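Phosphodiesterase MJ0936 (Methanocaldococcus jannaschii, PDB 2AHD) belongs to the calcineurin-like phosphoesterase superfamily, with two mixed beta-sheets packed as an alpha-beta sandwich. Local coordinates at residues 5-15 with 135-143; 53-64 with 77-85. All blocks are in the same frame, centred on the assembly; numbering follows the deposited sequence.

Contact 1. Residues 5-15 with 135-143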
loop_
_atom_site.group_PDB
_atom_site.type_symbol
_atom_site.label_atom_id
_atom_site.label_comp_id
_atom_site.label_asym_id
_atom_site.label_seq_id
_atom_site.Cartn_x
_atom_site.Cartn_y
_atom_site.Cartn_z
ATOM N N ILE A 5 0.169 -5.516 0.463
ATOM C CA ILE A 5 0.408 -4.141 0.892
ATOM C C ILE A 5 1.865 -3.733 0.665
ATOM O O ILE A 5 2.790 -4.509 0.933
ATOM C CB ILE A 5 0.108 -3.982 2.384
ATOM C CG1 ILE A 5 -1.218 -4.656 2.720
ATOM C CG2 ILE A 5 0.053 -2.516 2.742
ATOM C CD1 ILE A 5 -1.552 -4.636 4.194
ATOM N N MET A 6 2.068 -2.521 0.162
ATOM C CA MET A 6 3.411 -2.009 -0.062
ATOM C C MET A 6 3.368 -0.495 0.155
ATOM O O MET A 6 2.300 0.063 0.393
ATOM C CB MET A 6 3.927 -2.409 -1.464
ATOM C CG MET A 6 3.243 -1.775 -2.650
ATOM S SD MET A 6 3.657 -2.633 -4.158
ATOM C CE MET A 6 5.318 -2.452 -4.264
ATOM N N SER A 7 4.525 0.164 0.115
ATOM C CA SER A 7 4.598 1.612 0.334
ATOM C C SER A 7 6.020 2.138 0.160
ATOM O O SER A 7 6.981 1.384 0.260
ATOM C CB SER A 7 4.088 1.945 1.746
ATOM O OG SER A 7 4.111 3.333 2.007
ATOM N N ASP A 8 6.144 3.435 -0.102
ATOM C CA ASP A 8 7.452 4.070 -0.268
ATOM C C ASP A 8 8.429 3.183 -1.032
ATOM O O ASP A 8 9.298 2.563 -0.429
ATOM C CB ASP A 8 8.072 4.393 1.096
ATOM C CG ASP A 8 7.067 4.921 2.081
ATOM O OD1 ASP A 8 6.438 5.942 1.780
ATOM O OD2 ASP A 8 6.900 4.314 3.163
ATOM N N THR A 9 8.294 3.123 -2.347
ATOM C CA THR A 9 9.193 2.315 -3.150
ATOM C C THR A 9 10.371 3.159 -3.641
ATOM O O THR A 9 11.449 2.639 -3.932
ATOM C CB THR A 9 8.466 1.727 -4.341
ATOM O OG1 THR A 9 7.718 2.762 -4.993
ATOM C CG2 THR A 9 7.546 0.618 -3.889
ATOM N N HIS A 10 10.150 4.466 -3.740
ATOM C CA HIS A 10 11.176 5.412 -4.161
ATOM C C HIS A 10 12.039 5.016 -5.347
ATOM O O HIS A 10 13.263 4.994 -5.266
ATOM C CB HIS A 10 12.051 5.739 -2.966
ATOM C CG HIS A 10 11.284 6.303 -1.813
ATOM N ND1 HIS A 10 10.855 7.611 -1.779
ATOM C CD2 HIS A 10 10.787 5.714 -0.700
ATOM C CE1 HIS A 10 10.121 7.803 -0.695
ATOM N NE2 HIS A 10 10.062 6.667 -0.024
ATOM N N ASP A 11 11.378 4.704 -6.456
ATOM C CA ASP A 11 12.049 4.345 -7.699
ATOM C C ASP A 11 12.984 3.131 -7.698
ATOM O O ASP A 11 13.630 2.841 -8.718
ATOM C CB ASP A 11 12.809 5.563 -8.203
ATOM C CG ASP A 11 11.903 6.735 -8.459
ATOM O OD1 ASP A 11 10.674 6.533 -8.501
ATOM O OD2 ASP A 11 12.415 7.854 -8.635
ATOM N N HIS A 12 13.049 2.419 -6.574
ATOM C CA HIS A 12 13.915 1.253 -6.477
ATOM C C HIS A 12 13.385 0.130 -7.347
ATOM O O HIS A 12 12.763 -0.809 -6.852
ATOM C CB HIS A 12 13.992 0.799 -5.032
ATOM C CG HIS A 12 15.101 -0.162 -4.764
ATOM N ND1 HIS A 12 15.847 -0.133 -3.607
ATOM C CD2 HIS A 12 15.581 -1.190 -5.495
ATOM C CE1 HIS A 12 16.740 -1.102 -3.637
ATOM N NE2 HIS A 12 16.600 -1.759 -4.773
ATOM N N LEU A 13 13.651 0.208 -8.646
ATOM C CA LEU A 13 13.140 -0.795 -9.571
ATOM C C LEU A 13 13.307 -2.260 -9.168
ATOM O O LEU A 13 12.357 -3.029 -9.230
ATOM C CB LEU A 13 13.708 -0.545 -10.962
ATOM C CG LEU A 13 13.083 0.711 -11.577
ATOM C CD1 LEU A 13 13.628 0.945 -12.969
ATOM C CD2 LEU A 13 11.571 0.551 -11.621
ATOM N N PRO A 14 14.511 -2.664 -8.750
ATOM C CA PRO A 14 14.761 -4.044 -8.340
ATOM C C PRO A 14 13.741 -4.519 -7.330
ATOM O O PRO A 14 13.010 -5.468 -7.570
ATOM C CB PRO A 14 16.143 -3.969 -7.735
ATOM C CG PRO A 14 16.798 -2.957 -8.575
ATOM C CD PRO A 14 15.752 -1.878 -8.691
ATOM N N ASN A 15 13.693 -3.852 -6.190
ATOM C CA ASN A 15 12.757 -4.229 -5.143
ATOM C C ASN A 15 11.299 -4.149 -5.590
ATOM O O ASN A 15 10.440 -4.872 -5.078
ATOM C CB ASN A 15 13.002 -3.365 -3.909
ATOM C CG ASN A 15 14.228 -3.802 -3.148
ATOM O OD1 ASN A 15 15.071 -4.514 -3.685
ATOM N ND2 ASN A 15 14.340 -3.381 -1.892
ATOM N N ILE A 135 -1.741 -1.088 10.083
ATOM C CA ILE A 135 -0.631 -1.624 9.314
ATOM C C ILE A 135 0.212 -0.654 8.490
ATOM O O ILE A 135 -0.309 0.148 7.726
ATOM C CB ILE A 135 -1.134 -2.719 8.347
ATOM C CG1 ILE A 135 -1.854 -3.820 9.132
ATOM C CG2 ILE A 135 0.035 -3.290 7.538
ATOM C CD1 ILE A 135 -2.541 -4.843 8.246
ATOM N N ASN A 136 1.524 -0.746 8.655
ATOM C CA ASN A 136 2.475 0.049 7.894
ATOM C C ASN A 136 3.350 -1.053 7.328
ATOM O O ASN A 136 4.028 -1.760 8.062
ATOM C CB ASN A 136 3.297 0.973 8.798
ATOM C CG ASN A 136 4.232 1.886 8.012
ATOM O OD1 ASN A 136 4.868 1.474 7.032
ATOM N ND2 ASN A 136 4.330 3.134 8.450
ATOM N N PRO A 137 3.316 -1.242 6.017
ATOM C CA PRO A 137 4.128 -2.294 5.415
ATOM C C PRO A 137 5.630 -2.082 5.468
ATOM O O PRO A 137 6.399 -3.007 5.187
ATOM C CB PRO A 137 3.605 -2.350 3.984
ATOM C CG PRO A 137 3.176 -0.949 3.732
ATOM C CD PRO A 137 2.495 -0.560 5.008
ATOM N N GLY A 138 6.057 -0.877 5.839
ATOM C CA GLY A 138 7.477 -0.598 5.864
ATOM C C GLY A 138 7.872 -0.090 4.487
ATOM O O GLY A 138 7.027 0.044 3.611
ATOM N N GLU A 139 9.157 0.174 4.281
ATOM C CA GLU A 139 9.641 0.700 3.014
ATOM C C GLU A 139 10.091 -0.388 2.064
ATOM O O GLU A 139 10.923 -1.227 2.397
ATOM C CB GLU A 139 10.795 1.659 3.270
ATOM C CG GLU A 139 11.839 1.089 4.203
ATOM C CD GLU A 139 13.092 1.911 4.259
ATOM O OE1 GLU A 139 14.054 1.474 4.917
ATOM O OE2 GLU A 139 13.123 2.988 3.645
ATOM N N CYS A 140 9.547 -0.370 0.862
ATOM C CA CYS A 140 9.909 -1.362 -0.124
ATOM C C CYS A 140 11.341 -1.147 -0.616
ATOM O O CYS A 140 12.032 -2.101 -0.954
ATOM C CB CYS A 140 8.920 -1.299 -1.281
ATOM S SG CYS A 140 9.116 -2.595 -2.496
ATOM N N CYS A 141 11.789 0.105 -0.651
ATOM C CA CYS A 141 13.153 0.421 -1.095
ATOM C C CYS A 141 14.153 0.017 -0.021
ATOM O O CYS A 141 15.288 -0.351 -0.325
ATOM C CB CYS A 141 13.296 1.911 -1.374
ATOM S SG CYS A 141 12.893 2.922 0.034
ATOM N N GLY A 142 13.715 0.093 1.233
ATOM C CA GLY A 142 14.556 -0.272 2.357
ATOM C C GLY A 142 15.696 0.688 2.588
ATOM O O GLY A 142 16.564 0.422 3.410
ATOM N N TYR A 143 15.678 1.817 1.878
ATOM C CA TYR A 143 16.733 2.838 1.951
ATOM C C TYR A 143 17.086 3.383 3.314
ATOM O O TYR A 143 18.258 3.460 3.675
ATOM C CB TYR A 143 16.394 4.039 1.069
ATOM C CG TYR A 143 16.626 3.821 -0.394
ATOM C CD1 TYR A 143 17.756 3.162 -0.846
ATOM C CD2 TYR A 143 15.732 4.317 -1.335
ATOM C CE1 TYR A 143 17.999 3.000 -2.208
ATOM C CE2 TYR A 143 15.961 4.162 -2.706
ATOM C CZ TYR A 143 17.100 3.501 -3.136
ATOM O OH TYR A 143 17.328 3.337 -4.486
#
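Ser7 to Thr9 and Glu139 to Cys140 run beside each other as loops, each following a strand, 3-6 in one case and 133-136 in the other. Their CA atoms come closest at Thr9 and Cys140, 4.8 Å apart, and in the main link Cys140 N donates a hydrogen bond to Ser7 O at 3.2 Å, nearly straight at 162°. The same N-H leans weakly on Asp8 O, so one donor serves two successive carbonyls. A second bond ties the start of helix 13-24 to this loop: Asn15 ND2 reaches Cys140 O at 2.8 Å, in the carbonyl plane and close to the amide's own plane, consistent with an amide turned to face that carbonyl.

Behind the loops, where the strands end, packing is apolar. Ile5 CG2 rests on Pro137 CG at 3.6 Å, while CG1, swung beside the backbone N (chi1 -46°), carries CD1 across to Ile135 CG2. Ile5 lies on strand 3-6 of one sheet and Ile135 on strand 133-136 of the other, so these side chains fill the interior of the two-sheet sandwich of the calcineurin-like fold. Pro137 CG also sits against Ser7 CB, and Gly138 N closes an Asx turn onto Asn136 OD1.

Further along, the two cysteines face different neighbours. Cys140 CB lies 3.5 Å from Thr9 CG2, with its sulfur near Met6 CE; Cys141 SG approaches the His10 ring at its edge, nearest CD2 at 3.6 Å. The rings of His12 and Tyr143 are inclined by 30° but slid apart, with centroids 5.3 Å from each other, so they barely overlap. Glu139 turns its carboxylate to His122, whose ring also meets that of His10.

Contact 2. Residues 53-64 with 77-85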
loop_
_atom_site.group_PDB
_atom_site.type_symbol
_atom_site.label_atom_id
_atom_site.label_comp_id
_atom_site.label_asym_id
_atom_site.label_seq_id
_atom_site.Cartn_x
_atom_site.Cartn_y
_atom_site.Cartn_z
ATOM N N ILE A 53 -4.866 -2.312 -8.416
ATOM C CA ILE A 53 -4.249 -1.387 -7.475
ATOM C C ILE A 53 -5.112 -0.315 -6.825
ATOM O O ILE A 53 -5.975 0.300 -7.456
ATOM C CB ILE A 53 -3.042 -0.677 -8.148
ATOM C CG1 ILE A 53 -2.058 -1.721 -8.685
ATOM C CG2 ILE A 53 -2.358 0.248 -7.149
ATOM C CD1 ILE A 53 -0.916 -1.151 -9.479
ATOM N N ILE A 54 -4.849 -0.105 -5.540
ATOM C CA ILE A 54 -5.516 0.917 -4.736
ATOM C C ILE A 54 -4.328 1.661 -4.135
ATOM O O ILE A 54 -3.722 1.195 -3.170
ATOM C CB ILE A 54 -6.358 0.322 -3.575
ATOM C CG1 ILE A 54 -7.290 -0.780 -4.089
ATOM C CG2 ILE A 54 -7.171 1.423 -2.917
ATOM C CD1 ILE A 54 -6.574 -2.051 -4.525
ATOM N N ALA A 55 -3.979 2.800 -4.720
ATOM C CA ALA A 55 -2.834 3.567 -4.252
ATOM C C ALA A 55 -3.204 4.926 -3.685
ATOM O O ALA A 55 -4.284 5.445 -3.934
ATOM C CB ALA A 55 -1.848 3.734 -5.389
ATOM N N THR A 56 -2.290 5.495 -2.913
ATOM C CA THR A 56 -2.492 6.802 -2.309
ATOM C C THR A 56 -1.272 7.656 -2.597
ATOM O O THR A 56 -0.150 7.152 -2.636
ATOM C CB THR A 56 -2.682 6.690 -0.795
ATOM O OG1 THR A 56 -4.006 6.226 -0.518
ATOM C CG2 THR A 56 -2.480 8.034 -0.132
ATOM N N TYR A 57 -1.493 8.949 -2.798
ATOM C CA TYR A 57 -0.407 9.875 -3.104
ATOM C C TYR A 57 0.526 10.114 -1.925
ATOM O O TYR A 57 0.092 10.297 -0.789
ATOM C CB TYR A 57 -0.970 11.220 -3.589
ATOM C CG TYR A 57 -1.661 11.160 -4.930
ATOM C CD1 TYR A 57 -0.972 10.760 -6.069
ATOM C CD2 TYR A 57 -3.013 11.489 -5.057
ATOM C CE1 TYR A 57 -1.606 10.687 -7.302
ATOM C CE2 TYR A 57 -3.660 11.419 -6.294
ATOM C CZ TYR A 57 -2.951 11.014 -7.412
ATOM O OH TYR A 57 -3.584 10.918 -8.633
ATOM N N GLY A 58 1.818 10.105 -2.210
ATOM C CA GLY A 58 2.795 10.347 -1.180
ATOM C C GLY A 58 3.144 11.807 -1.288
ATOM O O GLY A 58 2.711 12.463 -2.216
ATOM N N ASN A 59 3.924 12.321 -0.352
ATOM C CA ASN A 59 4.304 13.724 -0.387
ATOM C C ASN A 59 5.371 13.970 -1.437
ATOM O O ASN A 59 5.632 15.115 -1.788
ATOM C CB ASN A 59 4.816 14.158 0.986
ATOM C CG ASN A 59 5.779 13.161 1.573
ATOM O OD1 ASN A 59 5.499 11.955 1.612
ATOM N ND2 ASN A 59 6.925 13.647 2.033
ATOM N N ASN A 60 5.982 12.905 -1.947
ATOM C CA ASN A 60 7.031 13.057 -2.941
ATOM C C ASN A 60 6.567 12.766 -4.354
ATOM O O ASN A 60 7.298 13.015 -5.313
ATOM C CB ASN A 60 8.208 12.162 -2.590
ATOM C CG ASN A 60 8.908 12.605 -1.341
ATOM O OD1 ASN A 60 9.514 13.667 -1.309
ATOM N ND2 ASN A 60 8.826 11.801 -0.299
ATOM N N ASP A 61 5.359 12.232 -4.485
ATOM C CA ASP A 61 4.827 11.928 -5.802
ATOM C C ASP A 61 4.552 13.250 -6.510
ATOM O O ASP A 61 3.511 13.874 -6.304
ATOM C CB ASP A 61 3.531 11.111 -5.702
ATOM C CG ASP A 61 3.726 9.766 -5.012
ATOM O OD1 ASP A 61 4.745 9.097 -5.267
ATOM O OD2 ASP A 61 2.848 9.361 -4.228
ATOM N N GLY A 62 5.496 13.672 -7.343
ATOM C CA GLY A 62 5.352 14.926 -8.056
ATOM C C GLY A 62 4.283 14.989 -9.131
ATOM O O GLY A 62 3.616 16.013 -9.274
ATOM N N GLU A 63 4.097 13.912 -9.883
ATOM C CA GLU A 63 3.112 13.907 -10.956
ATOM C C GLU A 63 1.812 13.181 -10.639
ATOM O O GLU A 63 1.555 12.114 -11.183
ATOM C CB GLU A 63 3.738 13.295 -12.202
ATOM C CG GLU A 63 4.964 14.029 -12.667
ATOM C CD GLU A 63 4.845 14.453 -14.105
ATOM O OE1 GLU A 63 3.803 15.041 -14.467
ATOM O OE2 GLU A 63 5.792 14.200 -14.876
ATOM N N ARG A 64 0.982 13.769 -9.784
ATOM C CA ARG A 64 -0.292 13.157 -9.396
ATOM C C ARG A 64 -1.209 13.000 -10.599
ATOM O O ARG A 64 -1.946 12.021 -10.730
ATOM C CB ARG A 64 -0.987 14.033 -8.361
ATOM C CG ARG A 64 -0.052 14.606 -7.324
ATOM C CD ARG A 64 -0.676 15.816 -6.654
ATOM N NE ARG A 64 -1.956 15.494 -6.035
ATOM C CZ ARG A 64 -2.090 14.750 -4.947
ATOM N NH1 ARG A 64 -1.020 14.246 -4.348
ATOM N NH2 ARG A 64 -3.295 14.498 -4.466
ATOM N N GLU A 77 -9.929 -0.293 -13.393
ATOM C CA GLU A 77 -10.231 -0.504 -11.979
ATOM C C GLU A 77 -9.290 0.248 -11.032
ATOM O O GLU A 77 -9.749 0.925 -10.114
ATOM C CB GLU A 77 -10.178 -2.000 -11.655
ATOM C CG GLU A 77 -11.105 -2.856 -12.502
ATOM C CD GLU A 77 -10.960 -4.348 -12.206
ATOM O OE1 GLU A 77 -11.257 -4.767 -11.061
ATOM O OE2 GLU A 77 -10.547 -5.101 -13.118
ATOM N N ASN A 78 -7.980 0.123 -11.253
ATOM C CA ASN A 78 -6.984 0.780 -10.410
ATOM C C ASN A 78 -7.444 2.166 -9.973
ATOM O O ASN A 78 -8.107 2.868 -10.733
ATOM C CB ASN A 78 -5.649 0.883 -11.156
ATOM C CG ASN A 78 -5.098 -0.475 -11.574
ATOM O OD1 ASN A 78 -5.336 -1.491 -10.915
ATOM N ND2 ASN A 78 -4.340 -0.495 -12.666
ATOM N N ILE A 79 -7.098 2.558 -8.749
ATOM C CA ILE A 79 -7.494 3.867 -8.230
ATOM C C ILE A 79 -6.474 4.522 -7.299
ATOM O O ILE A 79 -5.839 3.847 -6.497
ATOM C CB ILE A 79 -8.831 3.769 -7.483
ATOM C CG1 ILE A 79 -8.817 2.561 -6.545
ATOM C CG2 ILE A 79 -9.960 3.665 -8.479
ATOM C CD1 ILE A 79 -10.022 2.465 -5.655
ATOM N N ILE A 80 -6.329 5.842 -7.396
ATOM C CA ILE A 80 -5.382 6.567 -6.558
ATOM C C ILE A 80 -5.956 7.911 -6.099
ATOM O O ILE A 80 -6.529 8.654 -6.891
ATOM C CB ILE A 80 -4.041 6.790 -7.310
ATOM C CG1 ILE A 80 -2.967 7.281 -6.340
ATOM C CG2 ILE A 80 -4.229 7.786 -8.441
ATOM C CD1 ILE A 80 -1.603 7.377 -6.956
ATOM N N ASP A 81 -5.799 8.213 -4.812
ATOM C CA ASP A 81 -6.312 9.453 -4.218
ATOM C C ASP A 81 -5.550 9.703 -2.911
ATOM O O ASP A 81 -4.913 8.787 -2.383
ATOM C CB ASP A 81 -7.824 9.289 -3.949
ATOM C CG ASP A 81 -8.499 10.566 -3.424
ATOM O OD1 ASP A 81 -9.752 10.569 -3.335
ATOM O OD2 ASP A 81 -7.799 11.554 -3.095
ATOM N N ASP A 82 -5.593 10.929 -2.400
ATOM C CA ASP A 82 -4.919 11.227 -1.149
ATOM C C ASP A 82 -5.376 10.294 -0.030
ATOM O O ASP A 82 -4.558 9.833 0.776
ATOM C CB ASP A 82 -5.169 12.663 -0.743
ATOM C CG ASP A 82 -4.250 13.626 -1.447
ATOM O OD1 ASP A 82 -3.014 13.523 -1.257
ATOM O OD2 ASP A 82 -4.764 14.488 -2.191
ATOM N N PHE A 83 -6.680 10.027 0.027
ATOM C CA PHE A 83 -7.237 9.122 1.028
ATOM C C PHE A 83 -8.127 8.125 0.310
ATOM O O PHE A 83 -8.588 8.393 -0.791
ATOM C CB PHE A 83 -8.050 9.895 2.054
ATOM C CG PHE A 83 -7.338 11.089 2.595
ATOM C CD1 PHE A 83 -7.353 12.295 1.905
ATOM C CD2 PHE A 83 -6.615 11.007 3.776
ATOM C CE1 PHE A 83 -6.655 13.404 2.385
ATOM C CE2 PHE A 83 -5.913 12.112 4.263
ATOM C CZ PHE A 83 -5.935 13.310 3.563
ATOM N N ILE A 84 -8.359 6.971 0.923
ATOM C CA ILE A 84 -9.202 5.947 0.315
ATOM C C ILE A 84 -9.970 5.181 1.367
ATOM O O ILE A 84 -9.379 4.443 2.152
ATOM C CB ILE A 84 -8.382 4.918 -0.495
ATOM C CG1 ILE A 84 -7.794 5.571 -1.750
ATOM C CG2 ILE A 84 -9.249 3.733 -0.861
ATOM C CD1 ILE A 84 -8.787 5.902 -2.820
ATOM N N SER A 85 -11.288 5.364 1.382
ATOM C CA SER A 85 -12.148 4.654 2.325
ATOM C C SER A 85 -12.849 3.552 1.533
ATOM O O SER A 85 -13.483 3.828 0.518
ATOM C CB SER A 85 -13.176 5.612 2.934
ATOM O OG SER A 85 -13.912 4.975 3.961
HETATM O O HOH W 1 -1.923 10.458 1.832
#
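Strands 53-56 and 79-81 pair in parallel through Ile54 with Ile79 and Ala55 with Ile80, their axes 4.7 Å apart and only 13° off parallel. The backbone ladder climbs from Ile79 N to Ile53 O (2.8 Å), through Ala55 N to Ile79 O, and on to the longer bond from Asp81 N to Ala55 O. Below its first rung a side chain takes over: Asn78 OD1 accepts from Ile53 N at 2.7 Å, the donor standing above the carbonyl plane, while Asn78 ND2 hydrogen-bonds to Leu71 O near the C-terminal end of helix 64-74.

That helix makes the crossover of a beta-alpha-beta unit, and strand 79-81 is the outermost strand at this side of its sheet. Apolar contacts follow on both faces. On the helix side Ala55 CB meets Ile80 CG1 at 3.8 Å; on the other, Ile54 CG2 touches Ile79 CD1 and, at about a right angle, Ile84 CG2.

Tyr57 supplies the aromatic contact. Ile80 CG1, anti to its own N (chi1 -168°), makes a CH-pi contact over one ring face, and Arg64 CB covers the opposite face. Tyr57 OH is hydrogen-bonded to Lys68 NZ, on helix 64-74.

A charge pair joins the start of helix 64-74 to Asp82: Arg64 NH2 forms a salt bridge with Asp82 OD2 at 2.7 Å, its hydrogen bond bent and weak, the carboxylate oxygen lying at the guanidinium edge and the two planes 18° apart. A face of that guanidinium rests over Tyr57 CE2.

In the fold
Contact 2 is nested inside the chain loop that contact 1 closes: residues 53-64 and 77-85 both fall between residues 15 and 135. The contact centres lie about 15 Å apart, each about 9 Å from the centre of the chain. Both reach both sheets. In the six-stranded sheet, strand 3-6 is separated from strand 52-56 by strand 30-33; in the five-stranded sheet, strand 133-136 belongs to contact 1 and strand 83-88 to contact 2. Each contact therefore spans the sandwich at a different place. Their loops come together where His10 CE1 packs 4.2 Å from Asn60 ND2, and Asp36, which the His10 side chain touches, also accepts a hydrogen bond from Asn60 N.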